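Local coordinates for protein ribonucleoside-diphosphate reductase subunit beta (Streptococcus sanguinis, PDB 4N83) that forms the radical-bearing dimetal small subunit of a class Ib ribonucleotide reductase, which probably supplies deoxyribonucleotides for DNA synthesis, at residues Ile8-Ile13 and Thr83-Ala88; Gln28-Thr33 and Ala101-Ser106; Gly60-Leu65 and Phe159-Gly164; Ser153-Thr158 and Asn258-Asn263. One frame throughout, in Å; residues are numbered along the deposited sequence.

Contact 1. Residues Ile8-Ile13 and Thr83-Ala88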
# COMPACT_ATOMS: atom_id res chain seq x y z
N ILE A 8 -15.22 5.00 -5.88
CA ILE A 8 -14.73 6.01 -4.93
C ILE A 8 -14.62 7.39 -5.60
O ILE A 8 -14.00 7.54 -6.65
CB ILE A 8 -13.39 5.59 -4.28
CG1 ILE A 8 -13.03 6.54 -3.13
CG2 ILE A 8 -12.26 5.53 -5.31
CD1 ILE A 8 -11.90 6.04 -2.26
N ASN A 9 -15.26 8.38 -4.97
CA ASN A 9 -15.28 9.75 -5.48
C ASN A 9 -14.61 10.68 -4.47
O ASN A 9 -15.12 10.86 -3.36
CB ASN A 9 -16.72 10.20 -5.72
CG ASN A 9 -16.82 11.59 -6.33
OD1 ASN A 9 -15.84 12.14 -6.83
ND2 ASN A 9 -18.02 12.17 -6.29
N TRP A 10 -13.49 11.28 -4.87
CA TRP A 10 -12.74 12.19 -3.99
C TRP A 10 -13.29 13.63 -4.02
O TRP A 10 -12.81 14.50 -3.29
CB TRP A 10 -11.25 12.17 -4.34
CG TRP A 10 -10.58 10.86 -4.00
CD1 TRP A 10 -10.63 9.70 -4.71
CD2 TRP A 10 -9.75 10.60 -2.85
NE1 TRP A 10 -9.88 8.72 -4.08
CE2 TRP A 10 -9.34 9.25 -2.94
CE3 TRP A 10 -9.32 11.36 -1.76
CZ2 TRP A 10 -8.51 8.65 -1.98
CZ3 TRP A 10 -8.50 10.77 -0.81
CH2 TRP A 10 -8.11 9.43 -0.92
N ASN A 11 -14.29 13.88 -4.87
CA ASN A 11 -15.07 15.12 -4.82
C ASN A 11 -16.32 14.96 -3.95
O ASN A 11 -17.11 15.90 -3.80
CB ASN A 11 -15.48 15.55 -6.23
CG ASN A 11 -14.29 15.96 -7.08
OD1 ASN A 11 -13.60 16.92 -6.77
ND2 ASN A 11 -14.05 15.23 -8.17
N ALA A 12 -16.50 13.76 -3.39
CA ALA A 12 -17.56 13.48 -2.42
C ALA A 12 -16.94 12.97 -1.13
O ALA A 12 -17.11 11.80 -0.75
CB ALA A 12 -18.54 12.46 -2.99
N ILE A 13 -16.21 13.84 -0.45
CA ILE A 13 -15.50 13.48 0.78
C ILE A 13 -16.47 13.50 1.97
O ILE A 13 -17.20 14.47 2.18
CB ILE A 13 -14.32 14.43 1.07
CG1 ILE A 13 -13.31 14.42 -0.09
CG2 ILE A 13 -13.62 14.06 2.38
CD1 ILE A 13 -12.54 13.13 -0.26
N THR A 83 -15.05 5.24 6.06
CA THR A 83 -15.20 5.85 4.74
C THR A 83 -14.35 5.09 3.72
O THR A 83 -13.36 4.47 4.08
CB THR A 83 -14.76 7.32 4.76
OG1 THR A 83 -13.33 7.40 4.81
CG2 THR A 83 -15.35 8.06 5.96
N ALA A 84 -14.74 5.17 2.45
CA ALA A 84 -13.99 4.53 1.37
C ALA A 84 -12.55 5.06 1.29
O ALA A 84 -11.62 4.32 0.97
CB ALA A 84 -14.69 4.73 0.04
N HIS A 85 -12.40 6.35 1.60
CA HIS A 85 -11.11 7.03 1.51
C HIS A 85 -10.15 6.54 2.59
O HIS A 85 -8.94 6.48 2.38
CB HIS A 85 -11.30 8.55 1.64
CG HIS A 85 -12.49 9.07 0.90
ND1 HIS A 85 -13.69 9.34 1.53
CD2 HIS A 85 -12.68 9.34 -0.41
CE1 HIS A 85 -14.56 9.77 0.64
NE2 HIS A 85 -13.98 9.78 -0.55
N GLU A 86 -10.71 6.18 3.75
CA GLU A 86 -9.93 5.61 4.85
C GLU A 86 -9.22 4.32 4.44
O GLU A 86 -8.08 4.09 4.84
CB GLU A 86 -10.84 5.35 6.06
CG GLU A 86 -10.14 4.80 7.29
CD GLU A 86 -11.04 4.72 8.50
OE1 GLU A 86 -12.24 5.07 8.40
OE2 GLU A 86 -10.56 4.30 9.57
N GLU A 87 -9.90 3.49 3.65
CA GLU A 87 -9.29 2.25 3.16
C GLU A 87 -8.12 2.56 2.23
O GLU A 87 -7.09 1.90 2.30
CB GLU A 87 -10.33 1.38 2.43
CG GLU A 87 -9.83 -0.02 2.11
CD GLU A 87 -10.94 -1.04 1.91
OE1 GLU A 87 -12.13 -0.70 2.08
OE2 GLU A 87 -10.62 -2.21 1.59
N ALA A 88 -8.28 3.58 1.39
CA ALA A 88 -7.19 4.05 0.53
C ALA A 88 -6.00 4.54 1.37
O ALA A 88 -4.85 4.19 1.09
CB ALA A 88 -7.67 5.16 -0.39
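His-85 and the turn from Asn-9 to Ala-12 meet in a loop-on-helix contact, where the N-terminal arm of the chain lies against the first turn of helix 84-111. The imidazole of His-85 buries the largest area of any residue here and takes most of the contacts. Its NE2 donates to Asn-9 O over 3.2 Å in a nearly straight bond (172° at the hydrogen); the oxygen sits in the plane of the ring, whereas the donor stands above the carbonyl plane. Ala-12 N reaches Asn-9 O from the opposite face and closes a type I beta turn, so two donors grip one oxygen. Asn-9 OD1 accepts from Asn-11 N, adding an Asx turn.

Apolar groups pack on the same ring as well. Ile-13 CD1 lies over one face of His-85 as a CH-pi contact, 3.9 Å from the centroid. The imidazole in turn points its edge at the face of Trp-10 in a T-shaped pair, with planes at 65°, and His-85 CD2 comes 4.0 Å from Trp-10 CD2. At the rim of the indole, Trp-10 CZ2 touches Ala-88 CB at 3.9 Å. Ile-8 is extended, with CG1 anti to its backbone N (chi1 -170°), and its CD1 ends 3.8 Å from Ala-84 CB.

Trp-22 of helix 16-27 meets both Trp-10 and Ala-88, while Lys-102 of the second subunit makes a cation-pi contact with Trp-10.

Contact 2. Residues Gln28-Thr33 and Ala101-Ser106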
# COMPACT_ATOMS: atom_id res chain seq x y z
N GLN A 28 4.76 12.70 2.15
CA GLN A 28 5.82 12.11 2.97
C GLN A 28 6.29 10.74 2.44
O GLN A 28 6.66 9.87 3.23
CB GLN A 28 5.36 11.98 4.42
CG GLN A 28 5.30 13.28 5.19
CD GLN A 28 4.82 13.10 6.62
OE1 GLN A 28 4.87 11.99 7.17
NE2 GLN A 28 4.37 14.18 7.24
N PHE A 29 6.27 10.56 1.12
CA PHE A 29 6.77 9.33 0.49
C PHE A 29 8.30 9.35 0.45
O PHE A 29 8.90 10.40 0.23
CB PHE A 29 6.20 9.21 -0.94
CG PHE A 29 6.83 8.13 -1.77
CD1 PHE A 29 6.20 6.90 -1.92
CD2 PHE A 29 8.03 8.35 -2.44
CE1 PHE A 29 6.77 5.90 -2.71
CE2 PHE A 29 8.61 7.35 -3.21
CZ PHE A 29 7.98 6.13 -3.35
N TRP A 30 8.92 8.19 0.67
CA TRP A 30 10.39 8.08 0.62
C TRP A 30 10.88 6.65 0.39
O TRP A 30 10.13 5.69 0.56
CB TRP A 30 11.01 8.65 1.90
CG TRP A 30 10.61 7.92 3.14
CD1 TRP A 30 9.47 8.10 3.86
CD2 TRP A 30 11.36 6.91 3.82
NE1 TRP A 30 9.45 7.26 4.95
CE2 TRP A 30 10.60 6.52 4.95
CE3 TRP A 30 12.59 6.29 3.59
CZ2 TRP A 30 11.04 5.53 5.84
CZ3 TRP A 30 13.03 5.31 4.48
CH2 TRP A 30 12.25 4.95 5.59
N LEU A 31 12.15 6.54 0.02
CA LEU A 31 12.80 5.24 -0.20
C LEU A 31 14.20 5.20 0.40
O LEU A 31 14.91 6.21 0.42
CB LEU A 31 12.88 4.93 -1.70
CG LEU A 31 11.59 4.48 -2.39
CD1 LEU A 31 11.78 4.44 -3.90
CD2 LEU A 31 11.13 3.12 -1.87
N ASP A 32 14.59 4.02 0.88
CA ASP A 32 15.92 3.81 1.47
C ASP A 32 17.06 3.90 0.45
O ASP A 32 18.21 4.15 0.83
CB ASP A 32 15.97 2.45 2.19
CG ASP A 32 15.49 1.30 1.32
OD1 ASP A 32 16.34 0.55 0.79
OD2 ASP A 32 14.26 1.14 1.15
N THR A 33 16.75 3.70 -0.82
CA THR A 33 17.74 3.72 -1.89
C THR A 33 18.30 5.12 -2.20
O THR A 33 19.35 5.24 -2.83
CB THR A 33 17.17 3.12 -3.19
OG1 THR A 33 15.89 3.70 -3.46
CG2 THR A 33 17.02 1.61 -3.06
N ALA A 101 10.03 -1.69 7.06
CA ALA A 101 10.59 -3.02 7.26
C ALA A 101 11.83 -3.25 6.38
O ALA A 101 12.82 -3.84 6.84
CB ALA A 101 9.54 -4.08 6.98
N LYS A 102 11.77 -2.79 5.14
CA LYS A 102 12.89 -2.94 4.20
C LYS A 102 14.08 -2.05 4.59
O LYS A 102 15.23 -2.50 4.53
CB LYS A 102 12.46 -2.62 2.77
CG LYS A 102 13.60 -2.64 1.76
CD LYS A 102 13.11 -2.49 0.33
CE LYS A 102 14.26 -2.15 -0.61
NZ LYS A 102 15.33 -3.20 -0.61
N SER A 103 13.80 -0.81 4.97
CA SER A 103 14.85 0.17 5.28
C SER A 103 15.94 -0.35 6.23
O SER A 103 17.11 0.01 6.10
CB SER A 103 14.24 1.46 5.84
OG SER A 103 13.43 1.19 6.97
N TYR A 104 15.54 -1.20 7.17
CA TYR A 104 16.49 -1.82 8.11
C TYR A 104 17.51 -2.71 7.39
O TYR A 104 18.68 -2.72 7.74
CB TYR A 104 15.76 -2.65 9.17
CG TYR A 104 14.75 -1.87 9.98
CD1 TYR A 104 15.15 -0.79 10.77
CD2 TYR A 104 13.41 -2.23 9.99
CE1 TYR A 104 14.22 -0.08 11.52
CE2 TYR A 104 12.48 -1.54 10.74
CZ TYR A 104 12.89 -0.46 11.51
OH TYR A 104 11.97 0.24 12.26
N SER A 105 17.04 -3.45 6.38
CA SER A 105 17.91 -4.33 5.60
C SER A 105 19.01 -3.56 4.85
O SER A 105 20.12 -4.07 4.69
CB SER A 105 17.09 -5.16 4.60
OG SER A 105 16.08 -5.90 5.26
N SER A 106 18.69 -2.34 4.41
CA SER A 106 19.66 -1.47 3.75
C SER A 106 20.73 -0.96 4.73
O SER A 106 21.88 -0.76 4.34
CB SER A 106 18.96 -0.28 3.10
OG SER A 106 18.02 -0.71 2.14
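Asp-32 and Ser-106 tie the loop after helix 16-27 to helix 84-111 of the ferritin-like helical bundle, on the helix that carries Tyr-104, the predicted active-site tyrosine. Asp-32 is aimed at the helix from the start: its CG stands between the backbone N and the carbonyl carbon (chi1 51°), which brings the carboxylate against Lys-102, Ser-103 and Ser-106. Asp-32 OD1 and OD2 both lie 3.7 Å from Lys-102 CE. OD1 also accepts a hydrogen bond from Ser-106 OG, whose modelled length is shorter than usual and not to be relied on, while OD2 also lies along CG and CD of the lysine.

The lysine chain runs across the aspartate at about a right angle and bends only at its last torsion. Lys-102 NZ remains 4.1 Å from Asp-32 OD1, too far for a salt bridge, though the two charges may still attract.

Trp-30 comes in tip first at Ser-103, with CH2 4.0 Å from Ser-103 CB. Its NE1 is bound to Asp-190 OD2, and its side chain lies about 4 Å, nearest atoms, from that of the manganese ligand His-100. This setting is consistent with the Trp-Asp-His chain that serves radical transfer in class I small subunits. Asp-32 also meets the helix backbone, its CB 4.0 Å from Ser-103 CA.

Contact 3. Residues Gly60-Leu65 and Phe159-Gly164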
# COMPACT_ATOMS: atom_id res chain seq x y z
N GLY A 60 16.93 -4.78 14.26
CA GLY A 60 16.40 -6.11 14.02
C GLY A 60 15.13 -6.41 14.81
O GLY A 60 14.23 -7.07 14.31
N GLY A 61 15.08 -5.92 16.05
CA GLY A 61 13.90 -6.08 16.89
C GLY A 61 12.71 -5.29 16.38
O GLY A 61 11.57 -5.75 16.43
N LEU A 62 12.98 -4.08 15.89
CA LEU A 62 11.96 -3.23 15.29
C LEU A 62 11.53 -3.77 13.92
O LEU A 62 10.36 -3.64 13.54
CB LEU A 62 12.47 -1.80 15.14
CG LEU A 62 12.85 -1.06 16.43
CD1 LEU A 62 13.62 0.21 16.09
CD2 LEU A 62 11.62 -0.74 17.27
N THR A 63 12.47 -4.36 13.19
CA THR A 63 12.19 -4.99 11.90
C THR A 63 11.08 -6.04 12.02
O THR A 63 10.26 -6.19 11.11
CB THR A 63 13.44 -5.68 11.31
OG1 THR A 63 14.57 -4.81 11.42
CG2 THR A 63 13.23 -6.05 9.85
N LEU A 64 11.06 -6.76 13.14
CA LEU A 64 10.03 -7.75 13.43
C LEU A 64 8.65 -7.10 13.51
O LEU A 64 7.66 -7.67 13.05
CB LEU A 64 10.34 -8.47 14.74
CG LEU A 64 9.50 -9.71 15.08
CD1 LEU A 64 9.88 -10.88 14.20
CD2 LEU A 64 9.67 -10.07 16.55
N LEU A 65 8.59 -5.90 14.09
CA LEU A 65 7.33 -5.21 14.33
C LEU A 65 6.85 -4.37 13.13
O LEU A 65 5.65 -4.12 13.00
CB LEU A 65 7.44 -4.33 15.57
CG LEU A 65 7.82 -5.06 16.86
CD1 LEU A 65 8.17 -4.06 17.95
CD2 LEU A 65 6.69 -5.98 17.32
N PHE A 159 4.65 4.33 21.03
CA PHE A 159 5.15 4.19 22.40
C PHE A 159 6.31 3.20 22.53
O PHE A 159 7.43 3.60 22.84
CB PHE A 159 3.97 3.84 23.33
CG PHE A 159 4.34 2.97 24.51
CD1 PHE A 159 5.22 3.42 25.48
CD2 PHE A 159 3.79 1.70 24.65
CE1 PHE A 159 5.56 2.62 26.56
CE2 PHE A 159 4.12 0.90 25.73
CZ PHE A 159 5.01 1.36 26.69
N LEU A 160 6.05 1.92 22.27
CA LEU A 160 7.05 0.87 22.51
C LEU A 160 8.02 0.64 21.34
O LEU A 160 8.94 -0.17 21.45
CB LEU A 160 6.37 -0.45 22.93
CG LEU A 160 5.40 -1.14 21.97
CD1 LEU A 160 6.12 -2.09 21.02
CD2 LEU A 160 4.32 -1.88 22.75
N PHE A 161 7.80 1.34 20.23
CA PHE A 161 8.79 1.42 19.15
C PHE A 161 9.99 2.28 19.58
O PHE A 161 11.11 2.07 19.11
CB PHE A 161 8.18 2.02 17.87
CG PHE A 161 7.96 1.02 16.76
CD1 PHE A 161 8.56 1.22 15.52
CD2 PHE A 161 7.17 -0.10 16.95
CE1 PHE A 161 8.36 0.31 14.49
CE2 PHE A 161 6.97 -1.00 15.92
CZ PHE A 161 7.56 -0.80 14.69
N TYR A 162 9.74 3.23 20.49
CA TYR A 162 10.75 4.22 20.88
C TYR A 162 11.83 3.69 21.82
O TYR A 162 12.83 4.37 22.06
CB TYR A 162 10.07 5.45 21.47
CG TYR A 162 9.37 6.29 20.43
CD1 TYR A 162 8.12 5.93 19.93
CD2 TYR A 162 9.97 7.45 19.92
CE1 TYR A 162 7.48 6.69 18.97
CE2 TYR A 162 9.33 8.22 18.96
CZ TYR A 162 8.09 7.83 18.49
OH TYR A 162 7.46 8.59 17.54
N SER A 163 11.63 2.48 22.36
CA SER A 163 12.70 1.77 23.06
C SER A 163 13.88 1.54 22.11
O SER A 163 15.04 1.60 22.51
CB SER A 163 12.20 0.43 23.60
OG SER A 163 11.66 -0.37 22.56
N GLY A 164 13.55 1.28 20.84
CA GLY A 164 14.55 1.13 19.79
C GLY A 164 15.04 2.45 19.23
O GLY A 164 16.23 2.61 18.97
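Leu-62 and Phe-161 belong to the apolar wall beside the dimanganese site, where helix 49-78 faces the break between helix 148-160 and helix 162-173. Leu-62 uses its two methyls separately. Its CD2 lies over one face of the Phe-161 ring in a CH-pi contact, 4.2 Å from the centroid and 20° off the normal. Its CD1 goes instead to the next turn, 3.9 Å from Gly-164 CA, where the absence of a side chain lets the leucine come up to the backbone.

One turn further along, Leu-65 comes against the far part of the same ring, its CB beside Phe-161 CE2 at 3.4 Å, the two side chains running past each other in opposite directions. Leu-65 CD1 also meets Leu-160 CD1 at 4.2 Å, crossing at about a right angle. Both leucines thus pack on one ring, Leu-62 over a face and Leu-65 obliquely.

Helix 84-111 covers Leu-62 through Tyr-104. The Phe-161 side chain comes about 3 Å, nearest atoms, from that of the metal ligand Asp-66 and about 4 Å from a manganese ion. A hydrophobic lining shared by metal site and probable radical tyrosine is typical of the class I ribonucleotide reductase small subunit.

Contact 4. Residues Ser153-Thr158 and Asn258-Asn263. With MN (manganese (II) ion), chain I; MN (manganese (II) ion), chain J.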
# COMPACT_ATOMS: atom_id res chain seq x y z
N SER A 153 -2.13 -0.82 17.78
CA SER A 153 -1.26 -0.25 16.74
C SER A 153 -0.68 1.10 17.17
O SER A 153 0.45 1.44 16.81
CB SER A 153 -2.03 -0.10 15.43
OG SER A 153 -1.15 0.21 14.36
N VAL A 154 -1.46 1.87 17.93
CA VAL A 154 -0.99 3.15 18.46
C VAL A 154 0.04 2.92 19.57
O VAL A 154 1.09 3.55 19.56
CB VAL A 154 -2.16 4.02 18.99
CG1 VAL A 154 -1.64 5.24 19.74
CG2 VAL A 154 -3.06 4.46 17.83
N PHE A 155 -0.26 2.01 20.50
CA PHE A 155 0.72 1.63 21.52
C PHE A 155 2.00 1.08 20.89
O PHE A 155 3.10 1.38 21.35
CB PHE A 155 0.16 0.56 22.48
CG PHE A 155 -0.71 1.10 23.58
CD1 PHE A 155 -0.39 2.28 24.25
CD2 PHE A 155 -1.83 0.38 23.99
CE1 PHE A 155 -1.20 2.75 25.28
CE2 PHE A 155 -2.63 0.85 25.02
CZ PHE A 155 -2.32 2.03 25.66
N LEU A 156 1.84 0.28 19.84
CA LEU A 156 2.97 -0.36 19.18
C LEU A 156 3.96 0.68 18.67
O LEU A 156 5.10 0.75 19.14
CB LEU A 156 2.48 -1.24 18.02
CG LEU A 156 3.53 -1.92 17.13
CD1 LEU A 156 4.55 -2.68 17.96
CD2 LEU A 156 2.84 -2.86 16.14
N GLU A 157 3.52 1.51 17.73
CA GLU A 157 4.42 2.37 16.97
C GLU A 157 4.63 3.78 17.55
O GLU A 157 5.60 4.44 17.20
CB GLU A 157 3.93 2.46 15.52
CG GLU A 157 3.87 1.10 14.85
CD GLU A 157 3.45 1.19 13.40
OE1 GLU A 157 2.32 1.65 13.13
OE2 GLU A 157 4.25 0.79 12.53
N THR A 158 3.73 4.22 18.43
CA THR A 158 3.85 5.55 19.06
C THR A 158 4.57 5.51 20.41
O THR A 158 5.05 6.54 20.88
CB THR A 158 2.46 6.20 19.27
OG1 THR A 158 1.58 5.85 18.19
CG2 THR A 158 2.57 7.72 19.37
N ASN A 258 2.56 8.61 26.87
CA ASN A 258 1.58 9.69 26.99
C ASN A 258 1.11 10.20 25.62
O ASN A 258 -0.04 10.60 25.47
CB ASN A 258 2.17 10.85 27.80
CG ASN A 258 2.62 10.43 29.19
OD1 ASN A 258 2.00 9.56 29.81
ND2 ASN A 258 3.69 11.04 29.68
N LYS A 259 2.01 10.18 24.64
CA LYS A 259 1.67 10.57 23.27
C LYS A 259 0.73 9.56 22.62
O LYS A 259 -0.17 9.93 21.87
CB LYS A 259 2.93 10.76 22.43
CG LYS A 259 3.78 11.94 22.85
CD LYS A 259 4.97 12.14 21.94
CE LYS A 259 5.74 13.40 22.31
NZ LYS A 259 7.01 13.54 21.54
N ALA A 260 0.96 8.28 22.90
CA ALA A 260 0.06 7.21 22.46
C ALA A 260 -1.32 7.38 23.09
O ALA A 260 -2.34 7.16 22.44
CB ALA A 260 0.64 5.85 22.81
N LEU A 261 -1.33 7.77 24.37
CA LEU A 261 -2.57 8.10 25.07
C LEU A 261 -3.23 9.34 24.46
O LEU A 261 -4.44 9.37 24.25
CB LEU A 261 -2.30 8.35 26.56
CG LEU A 261 -2.08 7.10 27.43
CD1 LEU A 261 -1.22 7.42 28.65
CD2 LEU A 261 -3.41 6.50 27.85
N MET A 262 -2.42 10.36 24.18
CA MET A 262 -2.92 11.63 23.66
C MET A 262 -3.52 11.50 22.26
O MET A 262 -4.49 12.19 21.93
CB MET A 262 -1.81 12.68 23.65
CG MET A 262 -2.29 14.09 23.35
SD MET A 262 -1.27 15.37 24.12
CE MET A 262 -1.71 15.17 25.85
N ASN A 263 -2.95 10.62 21.44
CA ASN A 263 -3.50 10.33 20.11
C ASN A 263 -4.85 9.63 20.20
O ASN A 263 -5.76 9.93 19.43
CB ASN A 263 -2.53 9.49 19.28
CG ASN A 263 -1.27 10.24 18.89
OD1 ASN A 263 -0.19 9.65 18.79
ND2 ASN A 263 -1.39 11.54 18.67
MN MN I . 1.68 2.71 11.60
MN MN J . 6.17 1.29 11.14
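Thr-158 packs against Ala-260, and its side chain can be followed outward from CB, which lies 4.0 Å from Ala-260 CB. There the chain forks. The methyl Thr-158 CG2 is anti to the backbone N and reaches across to the partner helix, 3.9 Å from Ala-260 N and 3.4 Å from Asn-263 OD1, the latter a methyl-to-oxygen van der Waals contact and not a hydrogen bond. Thr-158 OG1 turns back along its own helix and donates to Val-154 O over 2.7 Å, in the carbonyl plane and on a lone pair. Val-154 O accepts Thr-158 N too, so both bonds from one residue hold this oxygen.

The two helices belong to the ferritin-like bundle and run roughly antiparallel, their N-to-C directions 142° apart, with axes 9.0 Å from each other at closest approach. The small side chain of Ala-260 sits in the space framed by Val-154, Phe-155 and Thr-158: Val-154 CG1 touches Ala-260 CB at 3.9 Å, and Phe-155 CD1 approaches that methyl too.

Around residues 156-158 the helix widens into a pi-type turn, and Glu-157, next to the threonine, faces the metals. Its extended side chain bridges them. Glu-157 OE1 binds one manganese at 2.0 Å, an ion that Glu-191 also binds; OE2 binds the second at 2.4 Å, alongside Glu-97 and Asp-66.

From the N terminus, contact 1 closes the first loop by bringing the arm at 8-13 back to the start of helix 84-111. Contact 2 opens inside that loop, at 28-33, and closes further along the same helix, so the two cross. Contact 3 opens in helix 49-78, within both, and closes beyond them at 159-164, crossing each. Contact 4 follows contacts 1 and 2 in series but crosses contact 3, since 153-158 precedes 159-164 and 258-263 lies past it. Contacts 2 and 3 touch through Tyr-104, and contacts 3 and 4 share helix 148-160. Together they tie the arm and the early loop to the metal-bearing helices and to helix 246-263.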